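Local coordinates for putative oxidoreductase with NAD(P)-binding Rossmann-fold domain (Clostridium difficile, PDB 3UUW), which probably binds a nicotinamide dinucleotide through its Rossmann domain and acts as a dehydrogenase of the Gfo/Idh/MocA family, on a substrate that is not established, at residues R237-N240 with L244-E247; R126-M131 with S273-D278; W260-I263 with F269-I272. All coordinates share one frame; numbering follows the deposited sequence. Where two conformers were deposited one is given.

Interaction 1: residues R237-N240 with L244-E247; sequences RVKN and LEIE
Arg237 and Glu245 face each other as an antiparallel hydrogen-bonded pair in the beta hairpin of strands 234-239 and 243-248. Two nearly straight backbone bonds join them, Arg237 N to Glu245 O and Glu245 N to Arg237 O, each 2.8 Å. Val238 and Leu244 make the next, non-hydrogen-bonded pair, and Leu244 CA also brings its hydrogen toward Arg237 O.

The charged groups form a salt-bridge network on one face of the sheet. Arg237, extended from CG to NE, reaches over to Glu247 and grips it end-on: NH1 and NH2 both bond Glu247 OE2, at 2.8 Å each, with the oxygen in the guanidinium plane. NH1 gives a second bond to Glu245 OE1 at 2.9 Å, tilted from that plane, the carboxylate standing almost perpendicular to it (88°). Glu245 OE2 is met from above the carboxylate plane by Lys239 NZ, 3.1 Å away. Arg237 NE has its own carboxylate, Glu228.

On the other face the branched Val238 and Leu244 suit an apolar layer: Val238 CG2 lies 4.1 Å from Leu244 CG, and helix 130-138 packs against both.

Glu245 and Glu247 are buried, so the basic groups would offset the cost of enclosing their charge. With three acidic partners, the guanidinium is fixed in rotation and ties neighbouring strands together through side chains as well as backbone.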
# COMPACT_ATOMS: atom_id res chain seq x y z
N ARG A 237 4.83 -10.94 -6.63
CA ARG A 237 5.84 -9.92 -6.79
C ARG A 237 6.70 -9.85 -5.55
O ARG A 237 6.21 -10.02 -4.42
CB ARG A 237 5.27 -8.51 -6.97
CG ARG A 237 4.05 -8.37 -7.81
CD ARG A 237 3.79 -6.87 -8.07
NE ARG A 237 2.64 -6.79 -8.93
CZ ARG A 237 1.40 -6.88 -8.50
NH1 ARG A 237 1.13 -6.99 -7.19
NH2 ARG A 237 0.42 -6.84 -9.37
N VAL A 238 7.98 -9.58 -5.76
CA VAL A 238 8.87 -9.30 -4.63
C VAL A 238 9.48 -7.94 -4.92
O VAL A 238 10.06 -7.74 -5.99
CB VAL A 238 9.95 -10.36 -4.41
CG1 VAL A 238 10.90 -9.92 -3.30
CG2 VAL A 238 9.33 -11.67 -4.03
N LYS A 239 9.31 -7.00 -3.99
CA LYS A 239 9.79 -5.65 -4.14
C LYS A 239 10.96 -5.40 -3.20
O LYS A 239 10.88 -5.69 -2.01
CB LYS A 239 8.67 -4.65 -3.82
CG LYS A 239 7.50 -4.72 -4.77
CD LYS A 239 6.43 -3.69 -4.36
CE LYS A 239 5.27 -3.66 -5.34
NZ LYS A 239 4.26 -2.67 -4.89
N ASN A 240 12.02 -4.84 -3.76
CA ASN A 240 13.24 -4.50 -3.01
C ASN A 240 13.78 -5.66 -2.16
O ASN A 240 14.34 -5.46 -1.06
CB ASN A 240 12.99 -3.25 -2.15
CG ASN A 240 12.69 -2.02 -2.99
OD1 ASN A 240 13.15 -1.90 -4.12
ND2 ASN A 240 12.00 -1.07 -2.40
N LEU A 244 6.84 -9.33 -0.13
CA LEU A 244 6.26 -10.30 -1.05
C LEU A 244 4.75 -10.06 -1.18
O LEU A 244 4.03 -9.99 -0.17
CB LEU A 244 6.56 -11.71 -0.58
CG LEU A 244 6.28 -12.89 -1.52
CD1 LEU A 244 7.16 -14.08 -1.19
CD2 LEU A 244 4.83 -13.26 -1.47
N GLU A 245 4.29 -9.89 -2.42
CA GLU A 245 2.87 -9.67 -2.71
C GLU A 245 2.34 -10.81 -3.54
O GLU A 245 3.01 -11.27 -4.47
CB GLU A 245 2.65 -8.38 -3.49
CG GLU A 245 3.12 -7.13 -2.80
CD GLU A 245 2.85 -5.87 -3.60
OE1 GLU A 245 2.50 -5.96 -4.79
OE2 GLU A 245 2.99 -4.78 -3.01
N ILE A 246 1.12 -11.25 -3.24
CA ILE A 246 0.46 -12.28 -4.01
C ILE A 246 -0.95 -11.82 -4.33
O ILE A 246 -1.70 -11.45 -3.43
CB ILE A 246 0.38 -13.61 -3.28
CG1 ILE A 246 1.76 -14.10 -2.87
CG2 ILE A 246 -0.30 -14.69 -4.16
CD1 ILE A 246 1.76 -15.34 -1.99
N GLU A 247 -1.29 -11.83 -5.62
CA GLU A 247 -2.65 -11.53 -6.06
C GLU A 247 -3.26 -12.84 -6.49
O GLU A 247 -2.77 -13.50 -7.41
CB GLU A 247 -2.68 -10.44 -7.13
CG GLU A 247 -1.88 -9.22 -6.72
CD GLU A 247 -2.46 -7.88 -7.15
OE1 GLU A 247 -3.69 -7.69 -7.05
OE2 GLU A 247 -1.66 -6.99 -7.53

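Interaction 2: residues R126-M131 with S273-D278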
# COMPACT_ATOMS: atom_id res chain seq x y z
N ARG A 126 21.08 -12.95 -5.38
CA ARG A 126 19.65 -13.01 -5.63
C ARG A 126 19.12 -14.45 -5.75
O ARG A 126 17.98 -14.71 -5.41
CB ARG A 126 19.28 -12.13 -6.82
CG ARG A 126 19.38 -10.68 -6.50
CD ARG A 126 19.48 -9.83 -7.73
NE ARG A 126 19.47 -8.43 -7.36
CZ ARG A 126 20.48 -7.81 -6.78
NH1 ARG A 126 21.63 -8.43 -6.54
NH2 ARG A 126 20.34 -6.52 -6.44
N ARG A 127 19.98 -15.39 -6.18
CA ARG A 127 19.59 -16.80 -6.24
C ARG A 127 19.32 -17.40 -4.85
O ARG A 127 18.74 -18.49 -4.72
CB ARG A 127 20.64 -17.62 -6.96
CG ARG A 127 20.94 -17.20 -8.37
CD ARG A 127 21.66 -18.33 -9.07
NE ARG A 127 22.27 -17.96 -10.33
CZ ARG A 127 22.81 -18.83 -11.18
NH1 ARG A 127 22.72 -20.14 -10.96
NH2 ARG A 127 23.39 -18.41 -12.30
N PHE A 128 19.75 -16.68 -3.81
CA PHE A 128 19.57 -17.09 -2.42
C PHE A 128 18.68 -16.14 -1.63
O PHE A 128 18.50 -16.30 -0.41
CB PHE A 128 20.94 -17.23 -1.73
CG PHE A 128 21.73 -18.41 -2.20
CD1 PHE A 128 22.41 -18.35 -3.40
CD2 PHE A 128 21.76 -19.58 -1.48
CE1 PHE A 128 23.12 -19.42 -3.85
CE2 PHE A 128 22.47 -20.66 -1.94
CZ PHE A 128 23.15 -20.58 -3.13
N CYS A 129 18.13 -15.14 -2.31
CA CYS A 129 17.19 -14.21 -1.70
C CYS A 129 15.98 -15.04 -1.24
O CYS A 129 15.32 -15.66 -2.05
CB CYS A 129 16.83 -13.11 -2.70
SG CYS A 129 15.42 -12.09 -2.20
N PRO A 130 15.68 -15.03 0.05
CA PRO A 130 14.60 -15.92 0.51
C PRO A 130 13.26 -15.69 -0.20
O PRO A 130 12.61 -16.66 -0.57
CB PRO A 130 14.51 -15.60 2.00
CG PRO A 130 15.92 -15.27 2.36
CD PRO A 130 16.44 -14.48 1.19
N MET A 131 12.88 -14.45 -0.46
CA MET A 131 11.55 -14.21 -1.07
C MET A 131 11.56 -14.56 -2.55
O MET A 131 10.55 -15.01 -3.08
CB MET A 131 11.06 -12.80 -0.80
CG MET A 131 10.61 -12.61 0.64
SD MET A 131 10.12 -10.91 0.93
CE MET A 131 9.24 -11.07 2.50
N SER A 273 26.67 -17.00 1.36
CA SER A 273 27.98 -17.11 2.01
C SER A 273 28.03 -18.42 2.82
O SER A 273 29.04 -19.16 2.78
CB SER A 273 28.28 -15.87 2.85
OG SER A 273 28.25 -14.67 2.04
N ASN A 274 26.97 -18.72 3.57
CA ASN A 274 26.93 -19.93 4.35
C ASN A 274 26.91 -21.19 3.48
O ASN A 274 27.48 -22.22 3.84
CB ASN A 274 25.78 -19.91 5.34
CG ASN A 274 26.01 -18.91 6.47
OD1 ASN A 274 27.14 -18.60 6.82
ND2 ASN A 274 24.92 -18.42 7.06
N HIS A 275 26.25 -21.12 2.34
CA HIS A 275 26.22 -22.21 1.41
C HIS A 275 27.62 -22.50 0.87
O HIS A 275 28.01 -23.65 0.77
CB HIS A 275 25.25 -21.92 0.28
CG HIS A 275 25.06 -23.08 -0.65
ND1 HIS A 275 24.63 -24.31 -0.21
CD2 HIS A 275 25.26 -23.20 -1.98
CE1 HIS A 275 24.55 -25.14 -1.24
NE2 HIS A 275 24.92 -24.48 -2.32
N PHE A 276 28.36 -21.46 0.51
CA PHE A 276 29.75 -21.61 0.06
C PHE A 276 30.55 -22.43 1.06
O PHE A 276 31.24 -23.38 0.69
CB PHE A 276 30.41 -20.22 -0.16
CG PHE A 276 31.85 -20.27 -0.57
CD1 PHE A 276 32.22 -20.70 -1.85
CD2 PHE A 276 32.85 -19.89 0.31
CE1 PHE A 276 33.58 -20.74 -2.23
CE2 PHE A 276 34.19 -19.91 -0.08
CZ PHE A 276 34.54 -20.34 -1.34
N ILE A 277 30.44 -22.08 2.34
CA ILE A 277 31.16 -22.81 3.38
C ILE A 277 30.64 -24.24 3.53
O ILE A 277 31.42 -25.17 3.65
CB ILE A 277 31.05 -22.06 4.72
CG1 ILE A 277 31.69 -20.68 4.63
CG2 ILE A 277 31.65 -22.87 5.88
CD1 ILE A 277 33.22 -20.71 4.43
N ASP A 278 29.32 -24.40 3.54
CA ASP A 278 28.71 -25.74 3.70
C ASP A 278 29.16 -26.69 2.61
O ASP A 278 29.41 -27.86 2.87
CB ASP A 278 27.17 -25.65 3.68
CG ASP A 278 26.59 -25.09 4.97
OD1 ASP A 278 27.29 -25.07 6.00
OD2 ASP A 278 25.40 -24.70 4.96
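With chi1 of -71°, Phe128 sets its ring carbon CG beside the backbone N, and the ring points from the short 3-10 turn toward helix 269-281. His275 answers from that helix: its CG is anti to its own backbone N (chi1 -174°), which directs the imidazole at the end of the phenyl ring. The two side chains cross at about a right angle.

Two neighbouring atoms of each ring do the touching. Phe128 CZ comes to 3.6 Å from His275 CD2, and Phe128 CE2 lies 3.8 Å from His275 CG. The CB of His275 also reaches Phe128 CE2, so the methylene shares in the contact. The ring centroids are 5.3 Å apart and the planes are inclined at 41°, an oblique aromatic pair held by van der Waals contact between carbon atoms. A flat, apolar phenyl suits this place near the surface because it can bridge the distance from turn to helix, while histidine meets it through its carbon atoms CB, CG and CD2.

Phe128 also lies against Asp271 and Ile272 of the same helix, and His275 against Pro286. A glycerol, probably from the crystallisation liquor, sits beside the phenyl ring and is hydrogen-bonded by Arg127 O.

Cys129, next in the chain, is the N-cap of helix 130-138. The arrangement belongs to the junction between the two domains of a Gfo/Idh/MocA-type oxidoreductase, where the chain leaving the last strand of the Rossmann sheet, 120-122, enters the C-terminal domain and meets helix 269-281.

Interaction 3: residues W260-I263 with F269-I272; sequences WVNI and FEDI
A single side-chain hydrogen bond near the surface links Asn262, at the start of helix 263-267, with Glu270, in the first turn of helix 269-281. It spans the short helix between them and joins the end of the loop that follows strand 251-256 to the helix after it.

Asn262 ND2 donates to Glu270 OE2 at 2.8 Å, and the bond is nearly straight, with 166° at the hydrogen. The acceptor lies close to the amide plane, and the donor meets OE2 nearly along its C-O bond. Amide and carboxylate are only 15° apart, so the two flat groups lie almost in one plane. Glu270 gets there as an extended side chain whose CG is anti to the backbone N, giving it the reach to cross the gap. Asn262 holds CG between its backbone N and carbonyl carbon (chi1 77°), a conformation that turns the amide back over the helix start.

The other end of that amide is occupied as well: Asn262 OD1 accepts a hydrogen bond from the backbone N of Lys265. With oxygen and nitrogen both engaged, the amide is fixed in its flip, and asparagine suits the place because it carries acceptor and donor together. A glutamate supplies the acceptor and would be favoured by its position at the N-terminal end of a helix.

Nearby, Trp260 packs on the third subunit of the tetramer, in cation-pi contact with its Lys20 and Lys267. The arrangement is that of an asparagine N-cap whose amide nitrogen, ND2, is bonded to the following helix, here between two consecutive helices, 263-267 and 269-281.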
# COMPACT_ATOMS: atom_id res chain seq x y z
N TRP A 260 12.88 -9.11 12.72
CA TRP A 260 14.26 -9.39 13.11
C TRP A 260 15.09 -10.10 12.03
O TRP A 260 16.17 -10.65 12.30
CB TRP A 260 14.26 -10.12 14.46
CG TRP A 260 13.82 -9.20 15.53
CD1 TRP A 260 12.57 -9.09 16.06
CD2 TRP A 260 14.61 -8.19 16.16
NE1 TRP A 260 12.54 -8.08 17.00
CE2 TRP A 260 13.79 -7.52 17.08
CE3 TRP A 260 15.94 -7.79 16.03
CZ2 TRP A 260 14.27 -6.47 17.87
CZ3 TRP A 260 16.41 -6.75 16.82
CH2 TRP A 260 15.58 -6.11 17.71
N VAL A 261 14.59 -10.07 10.78
CA VAL A 261 15.33 -10.63 9.65
C VAL A 261 16.29 -9.54 9.19
O VAL A 261 15.86 -8.48 8.72
CB VAL A 261 14.38 -11.10 8.54
CG1 VAL A 261 15.16 -11.62 7.32
CG2 VAL A 261 13.47 -12.20 9.11
N ASN A 262 17.58 -9.78 9.35
CA ASN A 262 18.58 -8.78 9.00
C ASN A 262 18.64 -8.57 7.48
O ASN A 262 18.19 -9.41 6.70
CB ASN A 262 19.92 -9.12 9.63
CG ASN A 262 20.67 -10.23 8.91
OD1 ASN A 262 21.13 -10.04 7.80
ND2 ASN A 262 20.85 -11.40 9.58
N ILE A 263 19.15 -7.42 7.06
CA ILE A 263 19.09 -7.11 5.64
C ILE A 263 19.94 -8.04 4.76
O ILE A 263 19.64 -8.23 3.57
CB ILE A 263 19.39 -5.60 5.34
CG1 ILE A 263 20.85 -5.27 5.59
CG2 ILE A 263 18.40 -4.66 6.13
CD1 ILE A 263 21.20 -3.88 5.10
N PHE A 269 22.68 -12.56 0.86
CA PHE A 269 24.11 -12.61 1.16
C PHE A 269 24.42 -13.60 2.28
O PHE A 269 25.45 -14.27 2.25
CB PHE A 269 24.65 -11.24 1.52
CG PHE A 269 24.71 -10.30 0.37
CD1 PHE A 269 25.69 -10.46 -0.61
CD2 PHE A 269 23.78 -9.29 0.22
CE1 PHE A 269 25.76 -9.60 -1.68
CE2 PHE A 269 23.83 -8.42 -0.86
CZ PHE A 269 24.82 -8.57 -1.83
N GLU A 270 23.55 -13.67 3.29
CA GLU A 270 23.77 -14.59 4.38
C GLU A 270 23.73 -16.04 3.92
O GLU A 270 24.65 -16.83 4.20
CB GLU A 270 22.77 -14.30 5.54
CG GLU A 270 22.94 -15.22 6.70
CD GLU A 270 22.20 -14.76 7.95
OE1 GLU A 270 21.87 -15.61 8.78
OE2 GLU A 270 21.99 -13.55 8.12
N ASP A 271 22.72 -16.39 3.15
CA ASP A 271 22.58 -17.78 2.75
C ASP A 271 23.61 -18.19 1.70
O ASP A 271 24.12 -19.31 1.75
CB ASP A 271 21.16 -18.06 2.31
CG ASP A 271 20.19 -18.01 3.49
OD1 ASP A 271 20.59 -18.39 4.63
OD2 ASP A 271 19.05 -17.57 3.30
N ILE A 272 23.96 -17.27 0.80
CA ILE A 272 24.94 -17.63 -0.24
C ILE A 272 26.31 -17.85 0.40
O ILE A 272 27.04 -18.77 0.03
CB ILE A 272 25.01 -16.62 -1.40
CG1 ILE A 272 25.72 -17.28 -2.60
CG2 ILE A 272 25.70 -15.27 -1.00
CD1 ILE A 272 25.68 -16.43 -3.86

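Interaction 2 closes the longest loop, from 126-131 to 273-278, with the other two nested inside it in series, the hairpin of interaction 1 first and then interaction 3. Interactions 2 and 3 share helix 269-281, their centres 9 Å apart, and meet where Phe128 packs on Ile272 and Asp271. Interaction 1 lies in the mixed sheet of the C-terminal domain, its centre 20 Å from that of interaction 2, yet Val238 and Leu244 touch Met131 on helix 130-138. Helix 269-281 packs against strand 69-72 of the Rossmann sheet. Interaction 2 thus lies at the join of the two domains, with interaction 3 beside it on the shared helix and interaction 1 in the sheet behind residues 126-131.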